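Local coordinates for cellulose biosynthesis protein BcsG (Salmonella typhimurium LT2, PDB 5OLT) that is required for cellulose biosynthesis, this chain being its zinc-binding extramembrane domain, which belongs to the alkaline phosphatase family, at residues M146-N150 and F214-P218; D190-N196 and E244-F248; F37-E42 and G115-R121; L30-L34 and V361-Y365. All blocks are in the same frame, centred on the assembly; numbering follows the deposited sequence. Where two conformers were deposited one is given.

Contact 1 of 4, residues M146-N150 and F214-P218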
# COMPACT_ATOMS: atom_id res chain seq x y z
N MET A 146 2.28 7.77 12.75
CA MET A 146 3.05 8.93 12.42
C MET A 146 2.42 9.57 11.21
O MET A 146 1.98 8.84 10.28
CB MET A 146 4.46 8.45 12.08
CG MET A 146 5.50 9.52 11.98
SD MET A 146 7.13 8.78 12.22
CE MET A 146 7.49 8.06 10.64
N MET A 147 2.40 10.91 11.16
CA MET A 147 1.92 11.59 9.94
C MET A 147 2.75 12.83 9.70
O MET A 147 3.36 13.38 10.65
CB MET A 147 0.43 11.98 10.05
CG MET A 147 -0.50 10.80 10.23
SD MET A 147 -2.24 11.21 10.05
CE MET A 147 -2.96 9.60 10.45
N ASP A 148 2.76 13.30 8.45
CA ASP A 148 3.37 14.61 8.19
C ASP A 148 2.30 15.71 8.17
O ASP A 148 2.53 16.80 7.67
CB ASP A 148 4.24 14.59 6.94
CG ASP A 148 3.48 14.32 5.68
OD1 ASP A 148 2.24 14.34 5.68
OD2 ASP A 148 4.15 14.09 4.62
N HIS A 149 1.13 15.42 8.75
CA HIS A 149 0.03 16.36 8.79
C HIS A 149 -0.85 16.01 9.98
O HIS A 149 -0.61 15.00 10.65
CB HIS A 149 -0.76 16.30 7.46
CG HIS A 149 -1.44 14.98 7.21
ND1 HIS A 149 -0.82 13.84 6.75
CD2 HIS A 149 -2.75 14.66 7.39
CE1 HIS A 149 -1.73 12.87 6.65
NE2 HIS A 149 -2.90 13.35 7.03
N ASN A 150 -1.86 16.83 10.27
CA ASN A 150 -2.60 16.60 11.50
C ASN A 150 -3.77 15.64 11.34
O ASN A 150 -4.43 15.31 12.34
CB ASN A 150 -3.03 17.93 12.15
CG ASN A 150 -4.03 18.71 11.29
OD1 ASN A 150 -4.72 18.14 10.45
ND2 ASN A 150 -4.13 20.02 11.53
N PHE A 214 2.90 5.28 8.69
CA PHE A 214 3.25 6.67 8.43
C PHE A 214 2.47 7.17 7.20
O PHE A 214 2.64 6.60 6.12
CB PHE A 214 4.77 6.75 8.19
CG PHE A 214 5.33 8.12 7.79
CD1 PHE A 214 4.68 9.35 8.09
CD2 PHE A 214 6.56 8.17 7.11
CE1 PHE A 214 5.24 10.56 7.72
CE2 PHE A 214 7.12 9.41 6.75
CZ PHE A 214 6.46 10.59 7.05
N ASN A 215 1.61 8.19 7.38
CA ASN A 215 0.83 8.71 6.26
C ASN A 215 1.34 10.10 5.84
O ASN A 215 1.59 10.95 6.69
CB ASN A 215 -0.67 8.76 6.59
CG ASN A 215 -1.48 9.21 5.41
OD1 ASN A 215 -1.83 10.38 5.30
ND2 ASN A 215 -1.81 8.27 4.51
N LEU A 216 1.55 10.26 4.53
CA LEU A 216 2.19 11.44 3.94
C LEU A 216 1.29 12.14 2.94
O LEU A 216 0.85 11.52 1.99
CB LEU A 216 3.48 11.05 3.16
CG LEU A 216 4.61 10.47 3.96
CD1 LEU A 216 4.32 9.02 4.31
CD2 LEU A 216 5.91 10.56 3.17
N LEU A 217 1.13 13.45 3.13
CA LEU A 217 0.25 14.28 2.32
C LEU A 217 0.89 15.28 1.31
O LEU A 217 0.14 16.03 0.68
CB LEU A 217 -0.59 15.12 3.34
CG LEU A 217 -1.96 15.58 2.90
CD1 LEU A 217 -2.87 14.36 2.67
CD2 LEU A 217 -2.57 16.51 3.95
N PRO A 218 2.24 15.32 1.13
CA PRO A 218 2.74 16.46 0.35
C PRO A 218 2.26 16.52 -1.11
O PRO A 218 2.23 17.61 -1.68
CB PRO A 218 4.25 16.30 0.42
CG PRO A 218 4.46 14.84 0.55
CD PRO A 218 3.35 14.41 1.49

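Contact 2 of 4, residues D190-N196 and E244-F248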
# COMPACT_ATOMS: atom_id res chain seq x y z
N ASP A 190 8.02 18.58 7.02
CA ASP A 190 9.06 17.99 6.21
C ASP A 190 9.19 16.50 6.50
O ASP A 190 9.37 16.08 7.67
CB ASP A 190 10.40 18.65 6.49
CG ASP A 190 11.44 18.16 5.57
OD1 ASP A 190 11.45 18.59 4.39
OD2 ASP A 190 12.23 17.30 6.00
N ASP A 191 9.21 15.70 5.44
CA ASP A 191 9.19 14.24 5.64
C ASP A 191 10.51 13.69 6.16
O ASP A 191 10.51 12.75 6.96
CB ASP A 191 8.79 13.53 4.37
CG ASP A 191 7.33 13.80 4.06
OD1 ASP A 191 6.51 13.57 5.01
OD2 ASP A 191 7.02 14.32 2.94
N LEU A 192 11.64 14.27 5.70
CA LEU A 192 12.91 13.81 6.24
C LEU A 192 12.98 14.11 7.72
O LEU A 192 13.52 13.29 8.48
CB LEU A 192 14.06 14.44 5.47
CG LEU A 192 15.49 14.00 5.81
CD1 LEU A 192 15.60 12.47 5.74
CD2 LEU A 192 16.48 14.72 4.90
N ALA A 193 12.46 15.27 8.16
CA ALA A 193 12.45 15.58 9.61
C ALA A 193 11.58 14.60 10.40
O ALA A 193 11.98 14.14 11.47
CB ALA A 193 11.99 17.00 9.85
N VAL A 194 10.41 14.25 9.86
CA VAL A 194 9.54 13.26 10.51
C VAL A 194 10.28 11.91 10.61
O VAL A 194 10.24 11.26 11.66
CB VAL A 194 8.22 13.08 9.72
CG1 VAL A 194 7.40 11.94 10.30
CG2 VAL A 194 7.38 14.36 9.75
N LEU A 195 10.94 11.49 9.53
CA LEU A 195 11.59 10.18 9.49
C LEU A 195 12.81 10.18 10.42
O LEU A 195 13.06 9.17 11.07
CB LEU A 195 12.00 9.81 8.06
CG LEU A 195 10.81 9.41 7.20
CD1 LEU A 195 11.18 9.55 5.71
CD2 LEU A 195 10.37 7.97 7.53
N ASN A 196 13.56 11.27 10.46
CA ASN A 196 14.72 11.33 11.36
C ASN A 196 14.31 11.29 12.83
O ASN A 196 15.01 10.68 13.66
CB ASN A 196 15.58 12.53 11.05
CG ASN A 196 16.53 12.27 9.90
OD1 ASN A 196 16.95 11.14 9.66
ND2 ASN A 196 16.89 13.33 9.19
N GLU A 244 14.00 13.13 -0.44
CA GLU A 244 14.02 12.95 1.01
C GLU A 244 13.94 11.48 1.40
O GLU A 244 14.64 11.07 2.32
CB GLU A 244 12.93 13.77 1.68
CG GLU A 244 13.25 15.26 1.62
CD GLU A 244 12.40 16.10 2.54
OE1 GLU A 244 11.35 15.64 3.06
OE2 GLU A 244 12.79 17.29 2.74
N LEU A 245 13.11 10.70 0.70
CA LEU A 245 13.05 9.27 1.00
C LEU A 245 14.40 8.61 0.71
O LEU A 245 14.86 7.79 1.51
CB LEU A 245 11.93 8.59 0.21
CG LEU A 245 10.52 9.01 0.62
CD1 LEU A 245 9.53 8.36 -0.34
CD2 LEU A 245 10.22 8.62 2.07
N ASP A 246 15.03 8.96 -0.40
CA ASP A 246 16.32 8.38 -0.71
C ASP A 246 17.38 8.76 0.30
O ASP A 246 18.19 7.92 0.69
CB ASP A 246 16.75 8.77 -2.13
CG ASP A 246 17.55 7.69 -2.80
OD1 ASP A 246 17.19 6.48 -2.66
OD2 ASP A 246 18.54 8.05 -3.45
N ALA A 247 17.37 10.01 0.76
CA ALA A 247 18.28 10.48 1.79
C ALA A 247 18.04 9.68 3.07
O ALA A 247 18.99 9.24 3.72
CB ALA A 247 18.12 11.96 2.03
N PHE A 248 16.77 9.45 3.42
CA PHE A 248 16.48 8.66 4.57
C PHE A 248 16.92 7.21 4.44
O PHE A 248 17.44 6.64 5.40
CB PHE A 248 15.00 8.74 4.95
CG PHE A 248 14.74 8.09 6.25
CD1 PHE A 248 15.33 8.64 7.41
CD2 PHE A 248 13.99 6.93 6.34
CE1 PHE A 248 15.15 8.09 8.64
CE2 PHE A 248 13.81 6.34 7.63
CZ PHE A 248 14.41 6.91 8.76
O HOH W 1 8.96 15.41 1.19

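Contact 3 of 4, residues F37-E42 and G115-R121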
# COMPACT_ATOMS: atom_id res chain seq x y z
N PHE A 37 -15.71 -12.70 -7.11
CA PHE A 37 -14.52 -12.09 -6.54
C PHE A 37 -14.70 -11.84 -5.03
O PHE A 37 -13.85 -12.22 -4.23
CB PHE A 37 -14.21 -10.80 -7.31
CG PHE A 37 -13.16 -9.90 -6.67
CD1 PHE A 37 -11.80 -10.12 -6.89
CD2 PHE A 37 -13.53 -8.83 -5.87
CE1 PHE A 37 -10.82 -9.29 -6.32
CE2 PHE A 37 -12.58 -8.01 -5.27
CZ PHE A 37 -11.22 -8.23 -5.51
N TYR A 38 -15.84 -11.25 -4.62
CA TYR A 38 -16.04 -10.98 -3.21
C TYR A 38 -16.02 -12.27 -2.40
O TYR A 38 -15.46 -12.31 -1.32
CB TYR A 38 -17.37 -10.28 -2.96
CG TYR A 38 -17.46 -8.83 -3.40
CD1 TYR A 38 -16.36 -7.95 -3.34
CD2 TYR A 38 -18.69 -8.32 -3.86
CE1 TYR A 38 -16.51 -6.60 -3.74
CE2 TYR A 38 -18.83 -7.00 -4.26
CZ TYR A 38 -17.76 -6.14 -4.18
OH TYR A 38 -17.93 -4.84 -4.56
N ALA A 39 -16.67 -13.33 -2.94
CA ALA A 39 -16.73 -14.61 -2.21
C ALA A 39 -15.34 -15.18 -2.04
O ALA A 39 -14.99 -15.61 -0.95
CB ALA A 39 -17.62 -15.59 -2.96
N ALA A 40 -14.54 -15.16 -3.11
CA ALA A 40 -13.20 -15.73 -3.02
C ALA A 40 -12.35 -14.92 -2.06
O ALA A 40 -11.57 -15.48 -1.27
CB ALA A 40 -12.55 -15.80 -4.37
N GLU A 41 -12.45 -13.60 -2.14
CA GLU A 41 -11.60 -12.75 -1.31
C GLU A 41 -11.88 -12.92 0.18
O GLU A 41 -10.98 -12.83 1.01
CB GLU A 41 -11.78 -11.29 -1.71
CG GLU A 41 -11.14 -10.93 -3.04
CD GLU A 41 -9.63 -11.14 -3.04
OE1 GLU A 41 -8.98 -10.59 -2.13
OE2 GLU A 41 -9.14 -11.81 -3.96
N GLU A 42 -13.16 -13.15 0.53
CA GLU A 42 -13.54 -13.22 1.94
C GLU A 42 -12.92 -14.46 2.62
O GLU A 42 -12.79 -14.47 3.85
CB GLU A 42 -15.05 -13.20 2.07
CG GLU A 42 -15.52 -13.13 3.51
CD GLU A 42 -16.54 -12.07 3.80
OE1 GLU A 42 -17.22 -11.54 2.88
OE2 GLU A 42 -16.70 -11.81 5.01
N GLY A 115 -8.41 -10.85 2.58
CA GLY A 115 -8.72 -10.49 1.22
C GLY A 115 -9.56 -9.21 1.10
O GLY A 115 -10.04 -8.62 2.08
N GLN A 116 -9.68 -8.77 -0.13
CA GLN A 116 -10.26 -7.46 -0.41
C GLN A 116 -11.78 -7.41 -0.15
O GLN A 116 -12.51 -8.18 -0.77
CB GLN A 116 -10.01 -7.16 -1.89
CG GLN A 116 -10.52 -5.78 -2.28
CD GLN A 116 -10.02 -5.30 -3.62
OE1 GLN A 116 -8.87 -5.54 -3.97
NE2 GLN A 116 -10.84 -4.59 -4.35
N PRO A 117 -12.23 -6.46 0.69
CA PRO A 117 -13.69 -6.31 0.91
C PRO A 117 -14.34 -5.32 -0.04
O PRO A 117 -13.68 -4.44 -0.61
CB PRO A 117 -13.75 -5.71 2.31
CG PRO A 117 -12.49 -4.89 2.45
CD PRO A 117 -11.45 -5.67 1.66
N SER A 118 -15.66 -5.42 -0.16
CA SER A 118 -16.43 -4.33 -0.77
C SER A 118 -16.26 -3.05 0.03
O SER A 118 -15.86 -3.08 1.21
CB SER A 118 -17.92 -4.71 -0.84
OG SER A 118 -18.42 -4.83 0.49
N HIS A 119 -16.58 -1.92 -0.61
CA HIS A 119 -16.52 -0.67 0.08
C HIS A 119 -17.40 -0.65 1.36
O HIS A 119 -16.96 -0.16 2.40
CB HIS A 119 -16.87 0.47 -0.86
CG HIS A 119 -16.74 1.81 -0.24
ND1 HIS A 119 -15.55 2.51 -0.22
CD2 HIS A 119 -17.63 2.57 0.43
CE1 HIS A 119 -15.73 3.67 0.39
NE2 HIS A 119 -16.99 3.73 0.80
N THR A 120 -18.62 -1.18 1.23
CA THR A 120 -19.56 -1.28 2.34
C THR A 120 -18.89 -1.96 3.55
O THR A 120 -18.93 -1.41 4.67
CB THR A 120 -20.85 -2.04 1.94
OG1 THR A 120 -21.45 -1.43 0.79
CG2 THR A 120 -21.87 -2.02 3.08
N ARG A 121 -18.24 -3.10 3.30
CA ARG A 121 -17.62 -3.94 4.34
C ARG A 121 -16.45 -3.20 5.02
O ARG A 121 -16.11 -3.45 6.20
CB ARG A 121 -17.16 -5.29 3.76
CG ARG A 121 -18.11 -6.49 3.74
CD ARG A 121 -17.40 -7.78 4.30
NE ARG A 121 -16.40 -8.42 3.38
CZ ARG A 121 -15.17 -8.87 3.68
NH1 ARG A 121 -14.69 -8.80 4.94
NH2 ARG A 121 -14.40 -9.43 2.72
O HOH W 2 -14.74 -9.71 -0.19

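Contact 4 of 4, residues L30-L34 and V361-Y365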
# COMPACT_ATOMS: atom_id res chain seq x y z
N LEU A 30 -20.79 -9.63 -15.56
CA LEU A 30 -19.83 -8.82 -14.80
C LEU A 30 -20.30 -8.69 -13.36
O LEU A 30 -19.48 -8.79 -12.45
CB LEU A 30 -19.64 -7.44 -15.45
CG LEU A 30 -18.53 -7.36 -16.51
CD1 LEU A 30 -18.66 -8.32 -17.66
CD2 LEU A 30 -18.53 -5.92 -17.02
N ASN A 31 -21.62 -8.58 -13.14
CA ASN A 31 -22.16 -8.58 -11.77
C ASN A 31 -21.81 -9.91 -11.08
O ASN A 31 -21.36 -9.95 -9.92
CB ASN A 31 -23.70 -8.41 -11.79
CG ASN A 31 -24.14 -6.98 -11.93
OD1 ASN A 31 -23.36 -6.03 -11.76
ND2 ASN A 31 -25.42 -6.79 -12.20
N ALA A 32 -22.03 -11.02 -11.79
CA ALA A 32 -21.74 -12.34 -11.22
C ALA A 32 -20.24 -12.48 -10.92
O ALA A 32 -19.86 -13.02 -9.88
CB ALA A 32 -22.22 -13.44 -12.14
N TRP A 33 -19.39 -12.01 -11.84
CA TRP A 33 -17.95 -12.05 -11.63
C TRP A 33 -17.57 -11.29 -10.34
O TRP A 33 -16.77 -11.81 -9.53
CB TRP A 33 -17.18 -11.51 -12.85
CG TRP A 33 -15.71 -11.65 -12.64
CD1 TRP A 33 -14.94 -12.71 -12.96
CD2 TRP A 33 -14.84 -10.70 -11.99
NE1 TRP A 33 -13.65 -12.51 -12.54
CE2 TRP A 33 -13.56 -11.28 -11.95
CE3 TRP A 33 -15.03 -9.41 -11.44
CZ2 TRP A 33 -12.46 -10.62 -11.38
CZ3 TRP A 33 -13.94 -8.76 -10.86
CH2 TRP A 33 -12.68 -9.36 -10.84
N LEU A 34 -18.15 -10.11 -10.15
CA LEU A 34 -17.82 -9.34 -8.96
C LEU A 34 -18.23 -10.08 -7.67
O LEU A 34 -17.47 -10.08 -6.70
CB LEU A 34 -18.42 -7.94 -9.03
CG LEU A 34 -18.08 -6.97 -7.88
CD1 LEU A 34 -16.57 -6.61 -7.90
CD2 LEU A 34 -18.92 -5.72 -7.96
N VAL A 361 -17.80 1.08 -8.77
CA VAL A 361 -16.83 -0.05 -8.84
C VAL A 361 -16.21 -0.04 -10.23
O VAL A 361 -16.91 0.17 -11.24
CB VAL A 361 -17.53 -1.42 -8.60
CG1 VAL A 361 -16.50 -2.53 -8.58
CG2 VAL A 361 -18.33 -1.47 -7.27
N VAL A 362 -14.89 -0.25 -10.28
CA VAL A 362 -14.18 -0.36 -11.54
C VAL A 362 -13.50 -1.73 -11.52
O VAL A 362 -12.85 -2.11 -10.54
CB VAL A 362 -13.12 0.74 -11.71
CG1 VAL A 362 -12.27 0.50 -12.94
CG2 VAL A 362 -13.82 2.08 -11.83
N ILE A 363 -13.63 -2.45 -12.64
CA ILE A 363 -12.95 -3.75 -12.83
C ILE A 363 -12.30 -3.80 -14.20
O ILE A 363 -12.61 -2.99 -15.08
CB ILE A 363 -13.91 -4.97 -12.67
CG1 ILE A 363 -14.91 -5.05 -13.84
CG2 ILE A 363 -14.62 -4.87 -11.30
CD1 ILE A 363 -15.85 -6.26 -13.79
N GLN A 364 -11.37 -4.75 -14.35
CA GLN A 364 -10.85 -5.14 -15.65
C GLN A 364 -11.49 -6.47 -16.00
O GLN A 364 -11.45 -7.39 -15.20
CB GLN A 364 -9.33 -5.29 -15.62
CG GLN A 364 -8.59 -3.99 -15.38
CD GLN A 364 -8.41 -3.15 -16.63
OE1 GLN A 364 -8.70 -3.59 -17.73
NE2 GLN A 364 -7.89 -1.97 -16.44
N TYR A 365 -12.09 -6.57 -17.17
CA TYR A 365 -12.76 -7.83 -17.56
C TYR A 365 -12.33 -8.11 -18.98
O TYR A 365 -12.56 -7.28 -19.87
CB TYR A 365 -14.30 -7.70 -17.46
CG TYR A 365 -14.99 -9.04 -17.56
CD1 TYR A 365 -15.27 -9.59 -18.82
CD2 TYR A 365 -15.33 -9.77 -16.41
CE1 TYR A 365 -15.86 -10.85 -18.93
CE2 TYR A 365 -15.90 -11.03 -16.50
CZ TYR A 365 -16.18 -11.56 -17.78
OH TYR A 365 -16.77 -12.81 -17.88

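Contact 1 of 4, residues M146-N150 and F214-P218
D148 OD1 accepts two hydrogen bonds where strands 142-147 and 210-216 run out. L217 N gives the cross-segment one, 2.9 Å to D148 OD1, arriving at the syn lone pair with 160° at the hydrogen. The second comes from the neighbouring ring: H149 ND1 lies 3.3 Å from D148 OD1, nearly in line with the C-O bond and close to the imidazole plane. On one face of that imidazole sits the methyl L217 CD2, 4.0 Å from the ring centroid, a CH-pi contact. CG of both D148 and H149 lies between the backbone N and the carbonyl carbon (chi1 64° for D148), which brings the two groups over the end of strand 210-216 and the L217-P218 loop.

Upstream, two parallel bridges set the register. N215 N donates to M146 O at 3.0 Å, and D148 N donates to N215 O at 3.2 Å. In the modelled conformer M146 bends at chi3 and lays CE on the F214 ring, while L216 CD1 packs on the opposite face. The N215 amide turns elsewhere, its ND2 bonding E266, a zinc ligand.

This pairing joins the edge strand of the mixed seven-stranded sheet to its neighbour. While OD1 of the buried D148 takes both N-H donors, OD2 approaches D191 OD1; that approach, if accurately modelled, would probably require a proton between the two acids.

Contact 2 of 4, residues D190-N196 and E244-F248
E244 OE1 is gripped by two donors. L192 N, in the first turn of helix 191-203, donates to E244 OE1 at 3.0 Å and 152°, from well above the carboxylate plane, and a bridging water donates to the same oxygen and to D191 OD2, 2.8 Å from the latter. The other oxygen, E244 OE2, stands only 2.5 Å from D190 OD1, with the two carboxyl planes 71° apart. So short a separation of two acid oxygens suggests that one holds a proton. D190 is also the N-cap of helix 191-203, its OD2 accepting from A193 N through the anti lone pair.

One turn further on the contact becomes apolar. F248 CG lies anti to its backbone N, placing the ring under L195, whose CB stands 3.5 Å from the centroid and nearly on the ring normal: a CH-pi contact. L192 CD1 packs on F248 CB.

The helix axes are 9.4 Å apart and cross at -27°, two nearly parallel helices, one either side of strand 210-216 in sequence. Where the acid cluster meets the helix start, the N-H groups of the first turn, with a probable shared proton, help to offset the negative charge.

Contact 3 of 4, residues F37-E42 and G115-R121
E41 and Q116 make the tight end of this contact. Q116 N donates to E41 OE1 at 2.8 Å and 170°, nearly straight, using the anti lone pair of the carboxylate. The first torsion of E41 sets CG over one face of the F37 ring, and a bend at chi2 turns the carboxylate to Q116 N, while OE2 forms a salt bridge with R44. Next to this bond G115 CA comes 3.3 Å from E41 O in a CA-H...O contact. F37 presents its edge to the flat of Q116: CZ is 3.7 Å from Q116 CD, and the ring and amide planes stand 82° apart. The amide nitrogen NE2 donates to V354 O.

Here the C-terminal turns of helix 27-42 lie against the loop leading into the short, weakly bonded helix about 119-122, with S118 at its N-cap.

Toward the exposed side the grip is looser. S118 CB touches the Y38 ring off-centre, and the Y38 hydroxyl bonds E356. A water donates to Y38 O and Q116 O and accepts from R121 NH2. E42 and R121 pair by charge alone: their flat groups stack 22° apart, E42 OE1 lying 3.3 Å from R121 NE but above the guanidinium plane.

Contact 4 of 4, residues L30-L34 and V361-Y365
L30, W33 and L34 lie on one side of helix 27-42 and pack onto V361, I363 and Y365, alternate residues of strand 360-365. This is helix-on-sheet packing: the helix lies across a strand of the small antiparallel four-stranded sheet near the C-terminus, at 103° and with 10.6 Å between the segment axes. No hydrogen bond crosses, so side-chain shape carries the contact.

Y365 is met over one face and at its edge. With CG anti to its backbone N, its ring stands up from the strand, and L30 CD1 settles over its centre, 3.6 Å from the centroid and almost on the normal, a CH-pi contact. The edge of the same ring points at the face of W33 in a T-shaped pair, the centroid of the indole's five-membered ring 5.5 Å from that of Y365 and the planes 88° apart. W33 NE1 bonds P19 O and the tyrosine hydroxyl bonds A23 O, so both polar ends are tied to the N-terminal segment.

I363 has CG1 between its backbone N and carbonyl carbon (chi1 70°) and an extended chi2, splitting its branches: CD1 goes to L30 CG, CG2 to W33 CZ3. At the far end L34 and V361 meet tip to tip, L34 CD2 lying 4.1 Å from V361 CG1.

The four contacts form two pairs on different sides of the chain. Contacts 1 and 2 have centres 12 Å apart and touch directly: M146, in its modelled conformer, packs on V194, so helix 191-203 packs on the face of the main sheet that carries M146 and F214, near its edge strand. D148 OD2 and D191 OD1 also meet, at a doubtful, unusually short 2.4 Å. Contacts 3 and 4, also 12 Å apart between centres, share helix 27-42, which bears on the 115-121 loop and on the C-terminal sheet. Contacts 2 and 4 are about 40 Å apart between centres. Contact 1 lies nearest the zinc: about 5 Å from the L217 side chain to the metal, against about 13 Å from the D191 side chain in contact 2.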